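Local coordinates for protein putative methylthioribose-1-phosphate isomerase (Pyrococcus horikoshii OT3, PDB 6A34) that probably interconverts 5-methylthioribose 1-phosphate and 5-methylthioribulose 1-phosphate, an isomerisation step of the methionine salvage pathway, at residues A[167-181]-A[205-217]. Sequence-based numbering, arbitrary orientation.
Sequences CNAGSLATVHLGTVG and LQGARLSAWEYSY
Glu214 reaches out from helix 206-217 against segment 167-181, where the loop runs into the 3-10 turn 171-173, with CG wedged between its backbone N and carbonyl carbon (chi1 54°). Glu214 OE1 takes the backbone N-H of Ser171 on its syn lone pair, 2.8 Å from Ser171 N, and forms a salt bridge with Arg185. Leu172 N and Asn168 ND2 each donate to Glu214 OE2 at 3.1 Å, from opposite faces of the carboxylate plane. The Asn168 amide, turned 57° from the carboxylate, spends its second ND2 N-H on Ser211 OG at 2.9 Å, both acceptors lying in the amide plane. Ser211 OG donates to Cys167 O, 2.8 Å away, and a water links it to Ala169 N and Tyr215 OH. Leu172 CD1 packs on Leu210 and Trp213, while Gly181 CA lies at the edge of the Tyr215 ring, 3.2 Å from Tyr215 OH. Segment 167-181 follows strand 161-165, and the helix follows strand 193-199, its neighbour in the largely parallel sheet. Asn168 OD1 is hydrogen-bonded to NH2 of Arg57, like Gln206 predicted to bind substrate. The buried carboxylate is probably ionised; the network ties Cys167, the predicted transition-state stabiliser, to the helix starting at Gln206.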
ATOM      1  N   CYS A 167      -9.935   1.301  -4.255  1.00 32.75           N
ATOM      2  CA  CYS A 167     -10.878   1.621  -3.194  1.00 33.53           C
ATOM      3  C   CYS A 167     -12.155   0.793  -3.351  1.00 32.97           C
ATOM      4  O   CYS A 167     -12.095  -0.332  -3.863  1.00 31.61           O
ATOM      5  CB  CYS A 167     -11.213   3.111  -3.136  1.00 32.84           C
ATOM      6  SG  CYS A 167     -11.699   3.614  -1.461  1.00 38.22           S
ATOM      7  N   ASN A 168     -13.278   1.353  -2.860  1.00 35.14           N
ATOM      8  CA  ASN A 168     -14.626   0.768  -2.991  1.00 36.82           C
ATOM      9  C   ASN A 168     -15.603   1.813  -3.551  1.00 34.34           C
ATOM     10  O   ASN A 168     -15.956   2.793  -2.862  1.00 27.41           O
ATOM     11  CB  ASN A 168     -15.231   0.253  -1.676  1.00 35.51           C
ATOM     12  CG  ASN A 168     -16.587  -0.395  -1.910  1.00 37.27           C
ATOM     13  OD1 ASN A 168     -17.607   0.116  -1.448  1.00 33.27           O
ATOM     14  ND2 ASN A 168     -16.614  -1.499  -2.652  1.00 35.21           N
ATOM     15  N   ALA A 169     -16.049   1.532  -4.778  1.00 30.83           N
ATOM     16  CA  ALA A 169     -17.019   2.303  -5.495  1.00 31.68           C
ATOM     17  C   ALA A 169     -18.039   1.326  -6.074  1.00 31.70           C
ATOM     18  O   ALA A 169     -18.560   1.524  -7.175  1.00 33.99           O
ATOM     19  CB  ALA A 169     -16.357   3.128  -6.565  1.00 29.69           C
ATOM     20  N   GLY A 170     -18.324   0.297  -5.266  1.00 30.76           N
ATOM     21  CA  GLY A 170     -19.257  -0.785  -5.567  1.00 28.60           C
ATOM     22  C   GLY A 170     -20.630  -0.543  -4.947  1.00 28.07           C
ATOM     23  O   GLY A 170     -20.964   0.577  -4.548  1.00 25.28           O
ATOM     24  N   SER A 171     -21.406  -1.623  -4.851  1.00 29.64           N
ATOM     25  CA  SER A 171     -22.756  -1.597  -4.388  1.00 30.61           C
ATOM     26  C   SER A 171     -22.789  -1.074  -2.956  1.00 33.18           C
ATOM     27  O   SER A 171     -23.618  -0.295  -2.622  1.00 33.91           O
ATOM     28  CB  SER A 171     -23.357  -2.949  -4.504  1.00 32.65           C
ATOM     29  OG  SER A 171     -24.749  -2.911  -4.295  1.00 35.42           O
ATOM     30  N   LEU A 172     -21.793  -1.445  -2.150  1.00 37.93           N
ATOM     31  CA  LEU A 172     -21.742  -1.016  -0.748  1.00 36.90           C
ATOM     32  C   LEU A 172     -21.541   0.503  -0.603  1.00 34.93           C
ATOM     33  O   LEU A 172     -21.860   1.050   0.443  1.00 33.78           O
ATOM     34  CB  LEU A 172     -20.610  -1.770  -0.055  1.00 35.40           C
ATOM     35  CG  LEU A 172     -20.759  -3.286  -0.032  1.00 36.76           C
ATOM     36  CD1 LEU A 172     -19.486  -3.916   0.501  1.00 37.00           C
ATOM     37  CD2 LEU A 172     -21.958  -3.699   0.808  1.00 37.31           C
ATOM     38  N   ALA A 173     -20.981   1.177  -1.618  1.00 34.38           N
ATOM     39  CA  ALA A 173     -20.711   2.645  -1.540  1.00 36.26           C
ATOM     40  C   ALA A 173     -21.910   3.471  -2.048  1.00 35.45           C
ATOM     41  O   ALA A 173     -21.858   4.704  -2.107  1.00 34.12           O
ATOM     42  CB  ALA A 173     -19.473   2.981  -2.351  1.00 38.88           C
ATOM     43  N   THR A 174     -22.968   2.780  -2.469  1.00 33.97           N
ATOM     44  CA  THR A 174     -24.152   3.380  -3.020  1.00 36.33           C
ATOM     45  C   THR A 174     -25.384   2.662  -2.453  1.00 35.47           C
ATOM     46  O   THR A 174     -25.271   1.750  -1.622  1.00 35.34           O
ATOM     47  CB  THR A 174     -24.103   3.268  -4.546  1.00 34.22           C
ATOM     48  OG1 THR A 174     -24.195   1.888  -4.906  1.00 30.19           O
ATOM     49  CG2 THR A 174     -22.825   3.846  -5.109  1.00 36.60           C
ATOM     50  N   VAL A 175     -26.555   3.054  -2.958  1.00 32.96           N
ATOM     51  CA  VAL A 175     -27.799   2.412  -2.620  1.00 32.68           C
ATOM     52  C   VAL A 175     -27.798   1.039  -3.274  1.00 30.47           C
ATOM     53  O   VAL A 175     -28.160   0.071  -2.620  1.00 35.27           O
ATOM     54  CB  VAL A 175     -29.011   3.254  -3.030  1.00 32.32           C
ATOM     55  CG1 VAL A 175     -30.318   2.535  -2.745  1.00 32.08           C
ATOM     56  CG2 VAL A 175     -28.964   4.607  -2.368  1.00 32.24           C
ATOM     57  N   HIS A 176     -27.352   0.961  -4.532  1.00 30.77           N
ATOM     58  CA  HIS A 176     -27.242  -0.349  -5.212  1.00 35.87           C
ATOM     59  C   HIS A 176     -26.291  -0.248  -6.422  1.00 33.90           C
ATOM     60  O   HIS A 176     -26.260   0.759  -7.082  1.00 32.18           O
ATOM     61  CB  HIS A 176     -28.666  -0.872  -5.562  1.00 36.52           C
ATOM     62  CG  HIS A 176     -28.845  -2.354  -5.441  1.00 37.86           C
ATOM     63  ND1 HIS A 176     -29.795  -3.042  -6.194  1.00 34.66           N
ATOM     64  CD2 HIS A 176     -28.178  -3.290  -4.696  1.00 36.23           C
ATOM     65  CE1 HIS A 176     -29.704  -4.342  -5.913  1.00 38.53           C
ATOM     66  NE2 HIS A 176     -28.713  -4.523  -4.981  1.00 33.19           N
ATOM     67  N   LEU A 177     -25.502  -1.309  -6.648  1.00 31.86           N
ATOM     68  CA  LEU A 177     -24.755  -1.600  -7.892  1.00 31.67           C
ATOM     69  C   LEU A 177     -23.350  -0.973  -7.892  1.00 32.62           C
ATOM     70  O   LEU A 177     -22.357  -1.626  -8.336  1.00 29.17           O
ATOM     71  CB  LEU A 177     -25.549  -1.124  -9.115  1.00 35.26           C
ATOM     72  CG  LEU A 177     -26.949  -1.708  -9.271  1.00 33.05           C
ATOM     73  CD1 LEU A 177     -27.597  -1.176 -10.537  1.00 33.67           C
ATOM     74  CD2 LEU A 177     -26.907  -3.223  -9.292  1.00 32.74           C
ATOM     75  N   GLY A 178     -23.261   0.291  -7.468  1.00 29.55           N
ATOM     76  CA  GLY A 178     -21.994   1.007  -7.440  1.00 32.57           C
ATOM     77  C   GLY A 178     -21.849   1.934  -8.622  1.00 31.35           C
ATOM     78  O   GLY A 178     -22.702   1.952  -9.485  1.00 31.82           O
ATOM     79  N   THR A 179     -20.771   2.725  -8.619  1.00 32.33           N
ATOM     80  CA  THR A 179     -20.382   3.518  -9.767  1.00 30.05           C
ATOM     81  C   THR A 179     -19.468   2.637 -10.611  1.00 32.91           C
ATOM     82  O   THR A 179     -19.869   2.106 -11.680  1.00 28.77           O
ATOM     83  CB  THR A 179     -19.850   4.892  -9.329  1.00 33.64           C
ATOM     84  OG1 THR A 179     -18.723   4.809  -8.451  1.00 29.89           O
ATOM     85  CG2 THR A 179     -20.930   5.681  -8.619  1.00 33.36           C
ATOM     86  N   VAL A 180     -18.240   2.455 -10.117  1.00 31.33           N
ATOM     87  CA  VAL A 180     -17.360   1.468 -10.692  1.00 29.65           C
ATOM     88  C   VAL A 180     -18.131   0.135 -10.709  1.00 27.38           C
ATOM     89  O   VAL A 180     -18.158  -0.602 -11.701  1.00 30.13           O
ATOM     90  CB  VAL A 180     -16.033   1.347  -9.899  1.00 27.77           C
ATOM     91  CG1 VAL A 180     -15.235   0.123 -10.337  1.00 30.69           C
ATOM     92  CG2 VAL A 180     -15.162   2.585 -10.008  1.00 26.92           C
ATOM     93  N   GLY A 181     -18.767  -0.178  -9.591  1.00 25.57           N
ATOM     94  CA  GLY A 181     -19.408  -1.500  -9.425  1.00 26.74           C
ATOM     95  C   GLY A 181     -20.434  -1.798 -10.515  1.00 27.26           C
ATOM     96  O   GLY A 181     -20.546  -2.917 -10.973  1.00 30.30           O
ATOM     97  N   LEU A 205      -8.211   0.295   3.621  1.00 29.75           N
ATOM     98  CA  LEU A 205      -8.291  -1.101   3.069  1.00 34.80           C
ATOM     99  C   LEU A 205      -9.692  -1.466   2.568  1.00 32.52           C
ATOM    100  O   LEU A 205     -10.096  -2.635   2.609  1.00 31.67           O
ATOM    101  CB  LEU A 205      -7.794  -2.135   4.094  1.00 35.47           C
ATOM    102  CG  LEU A 205      -6.294  -2.056   4.375  1.00 33.62           C
ATOM    103  CD1 LEU A 205      -5.985  -2.647   5.738  1.00 35.99           C
ATOM    104  CD2 LEU A 205      -5.476  -2.748   3.283  1.00 32.34           C
ATOM    105  N   GLN A 206     -10.382  -0.483   1.999  1.00 30.65           N
ATOM    106  CA  GLN A 206     -11.724  -0.683   1.481  1.00 33.73           C
ATOM    107  C   GLN A 206     -11.688  -1.558   0.236  1.00 31.14           C
ATOM    108  O   GLN A 206     -12.686  -2.176  -0.060  1.00 31.70           O
ATOM    109  CB  GLN A 206     -12.429   0.655   1.237  1.00 36.58           C
ATOM    110  CG  GLN A 206     -12.679   1.392   2.547  1.00 39.26           C
ATOM    111  CD  GLN A 206     -13.651   2.539   2.442  1.00 42.94           C
ATOM    112  OE1 GLN A 206     -13.705   3.257   1.443  1.00 54.38           O
ATOM    113  NE2 GLN A 206     -14.421   2.729   3.495  1.00 39.25           N
ATOM    114  N   GLY A 207     -10.548  -1.624  -0.464  1.00 30.81           N
ATOM    115  CA  GLY A 207     -10.395  -2.574  -1.571  1.00 31.38           C
ATOM    116  C   GLY A 207     -10.496  -4.019  -1.093  1.00 31.37           C
ATOM    117  O   GLY A 207     -11.219  -4.840  -1.657  1.00 29.48           O
ATOM    118  N   ALA A 208      -9.757  -4.323  -0.037  1.00 29.55           N
ATOM    119  CA  ALA A 208      -9.609  -5.687   0.456  1.00 33.99           C
ATOM    120  C   ALA A 208     -10.879  -6.107   1.214  1.00 34.49           C
ATOM    121  O   ALA A 208     -11.362  -7.241   1.057  1.00 33.03           O
ATOM    122  CB  ALA A 208      -8.386  -5.755   1.345  1.00 32.49           C
ATOM    123  N   ARG A 209     -11.400  -5.174   2.022  1.00 35.34           N
ATOM    124  CA  ARG A 209     -12.398  -5.427   3.038  1.00 37.22           C
ATOM    125  C   ARG A 209     -13.804  -5.424   2.424  1.00 38.00           C
ATOM    126  O   ARG A 209     -14.697  -6.193   2.836  1.00 40.27           O
ATOM    127  CB  ARG A 209     -12.237  -4.386   4.144  1.00 43.67           C
ATOM    128  CG  ARG A 209     -12.752  -4.839   5.501  1.00 56.65           C
ATOM    129  CD  ARG A 209     -12.258  -4.040   6.699  1.00 58.92           C
ATOM    130  NE  ARG A 209     -11.905  -2.686   6.338  1.00 53.10           N
ATOM    131  CZ  ARG A 209     -12.760  -1.664   6.315  1.00 58.46           C
ATOM    132  NH1 ARG A 209     -13.998  -1.825   6.768  1.00 50.37           N
ATOM    133  NH2 ARG A 209     -12.367  -0.492   5.825  1.00 50.07           N
ATOM    134  N   LEU A 210     -13.998  -4.561   1.434  1.00 34.00           N
ATOM    135  CA  LEU A 210     -15.313  -4.243   0.903  1.00 35.29           C
ATOM    136  C   LEU A 210     -15.391  -4.671  -0.570  1.00 33.56           C
ATOM    137  O   LEU A 210     -16.193  -5.563  -0.888  1.00 36.32           O
ATOM    138  CB  LEU A 210     -15.597  -2.754   1.106  1.00 33.29           C
ATOM    139  CG  LEU A 210     -15.619  -2.322   2.568  1.00 32.96           C
ATOM    140  CD1 LEU A 210     -15.971  -0.856   2.700  1.00 34.45           C
ATOM    141  CD2 LEU A 210     -16.590  -3.156   3.362  1.00 34.45           C
ATOM    142  N   SER A 211     -14.536  -4.115  -1.443  1.00 31.01           N
ATOM    143  CA  SER A 211     -14.631  -4.439  -2.858  1.00 29.57           C
ATOM    144  C   SER A 211     -14.428  -5.956  -3.048  1.00 32.52           C
ATOM    145  O   SER A 211     -15.185  -6.614  -3.810  1.00 30.09           O
ATOM    146  CB  SER A 211     -13.669  -3.617  -3.701  1.00 28.44           C
ATOM    147  OG  SER A 211     -14.091  -2.264  -3.815  1.00 27.34           O
ATOM    148  N   ALA A 212     -13.404  -6.528  -2.387  1.00 31.00           N
ATOM    149  CA  ALA A 212     -13.041  -7.933  -2.652  1.00 32.25           C
ATOM    150  C   ALA A 212     -14.250  -8.838  -2.290  1.00 34.59           C
ATOM    151  O   ALA A 212     -14.568  -9.805  -2.992  1.00 32.25           O
ATOM    152  CB  ALA A 212     -11.764  -8.300  -1.921  1.00 28.82           C
ATOM    153  N   TRP A 213     -14.952  -8.464  -1.216  1.00 31.05           N
ATOM    154  CA  TRP A 213     -16.089  -9.159  -0.715  1.00 33.50           C
ATOM    155  C   TRP A 213     -17.272  -9.077  -1.695  1.00 33.46           C
ATOM    156  O   TRP A 213     -17.736 -10.103  -2.147  1.00 34.98           O
ATOM    157  CB  TRP A 213     -16.457  -8.631   0.671  1.00 35.69           C
ATOM    158  CG  TRP A 213     -17.611  -9.396   1.214  1.00 35.00           C
ATOM    159  CD1 TRP A 213     -17.552 -10.589   1.860  1.00 35.54           C
ATOM    160  CD2 TRP A 213     -19.003  -9.090   1.034  1.00 36.34           C
ATOM    161  NE1 TRP A 213     -18.816 -11.037   2.110  1.00 37.55           N
ATOM    162  CE2 TRP A 213     -19.730 -10.139   1.636  1.00 37.01           C
ATOM    163  CE3 TRP A 213     -19.708  -8.038   0.438  1.00 39.12           C
ATOM    164  CZ2 TRP A 213     -21.127 -10.174   1.655  1.00 36.25           C
ATOM    165  CZ3 TRP A 213     -21.091  -8.060   0.478  1.00 41.12           C
ATOM    166  CH2 TRP A 213     -21.788  -9.117   1.070  1.00 37.57           C
ATOM    167  N   GLU A 214     -17.738  -7.873  -2.040  1.00 32.23           N
ATOM    168  CA  GLU A 214     -18.959  -7.749  -2.866  1.00 32.13           C
ATOM    169  C   GLU A 214     -18.738  -8.297  -4.278  1.00 34.72           C
ATOM    170  O   GLU A 214     -19.665  -8.854  -4.835  1.00 32.46           O
ATOM    171  CB  GLU A 214     -19.527  -6.330  -2.929  1.00 30.23           C
ATOM    172  CG  GLU A 214     -18.571  -5.231  -3.379  1.00 32.73           C
ATOM    173  CD  GLU A 214     -19.337  -3.980  -3.794  1.00 31.82           C
ATOM    174  OE1 GLU A 214     -20.076  -4.081  -4.790  1.00 32.50           O
ATOM    175  OE2 GLU A 214     -19.290  -2.941  -3.065  1.00 31.99           O
ATOM    176  N   TYR A 215     -17.543  -8.110  -4.870  1.00 35.60           N
ATOM    177  CA  TYR A 215     -17.366  -8.531  -6.251  1.00 34.39           C
ATOM    178  C   TYR A 215     -17.234 -10.050  -6.275  1.00 34.47           C
ATOM    179  O   TYR A 215     -17.689 -10.718  -7.231  1.00 36.20           O
ATOM    180  CB  TYR A 215     -16.193  -7.820  -6.935  1.00 34.07           C
ATOM    181  CG  TYR A 215     -16.370  -6.329  -7.111  1.00 31.83           C
ATOM    182  CD1 TYR A 215     -17.566  -5.799  -7.574  1.00 33.96           C
ATOM    183  CD2 TYR A 215     -15.357  -5.435  -6.790  1.00 29.60           C
ATOM    184  CE1 TYR A 215     -17.745  -4.434  -7.737  1.00 32.27           C
ATOM    185  CE2 TYR A 215     -15.521  -4.069  -6.951  1.00 30.97           C
ATOM    186  CZ  TYR A 215     -16.719  -3.560  -7.426  1.00 31.94           C
ATOM    187  OH  TYR A 215     -16.916  -2.211  -7.565  1.00 30.80           O
ATOM    188  N   SER A 216     -16.605 -10.587  -5.230  1.00 33.86           N
ATOM    189  CA  SER A 216     -16.562 -12.024  -5.054  1.00 38.96           C
ATOM    190  C   SER A 216     -17.983 -12.588  -4.825  1.00 36.95           C
ATOM    191  O   SER A 216     -18.393 -13.512  -5.488  1.00 38.14           O
ATOM    192  CB  SER A 216     -15.619 -12.425  -3.966  1.00 41.40           C
ATOM    193  OG  SER A 216     -15.387 -13.813  -4.075  1.00 46.59           O
ATOM    194  N   TYR A 217     -18.741 -12.000  -3.907  1.00 33.41           N
ATOM    195  CA  TYR A 217     -20.106 -12.400  -3.658  1.00 34.72           C
ATOM    196  C   TYR A 217     -20.881 -12.588  -4.965  1.00 33.73           C
ATOM    197  O   TYR A 217     -21.638 -13.552  -5.092  1.00 35.65           O
ATOM    198  CB  TYR A 217     -20.826 -11.379  -2.779  1.00 36.71           C
ATOM    199  CG  TYR A 217     -22.137 -11.865  -2.209  1.00 38.90           C
ATOM    200  CD1 TYR A 217     -23.315 -11.674  -2.904  1.00 40.89           C
ATOM    201  CD2 TYR A 217     -22.208 -12.487  -0.974  1.00 40.59           C
ATOM    202  CE1 TYR A 217     -24.533 -12.084  -2.399  1.00 40.67           C
ATOM    203  CE2 TYR A 217     -23.422 -12.905  -0.449  1.00 46.58           C
ATOM    204  CZ  TYR A 217     -24.594 -12.708  -1.171  1.00 44.03           C
ATOM    205  OH  TYR A 217     -25.826 -13.081  -0.698  1.00 44.43           O
TER
HETATM  206  O   HOH W   1     -15.076  -0.848  -6.153  1.00 23.59           O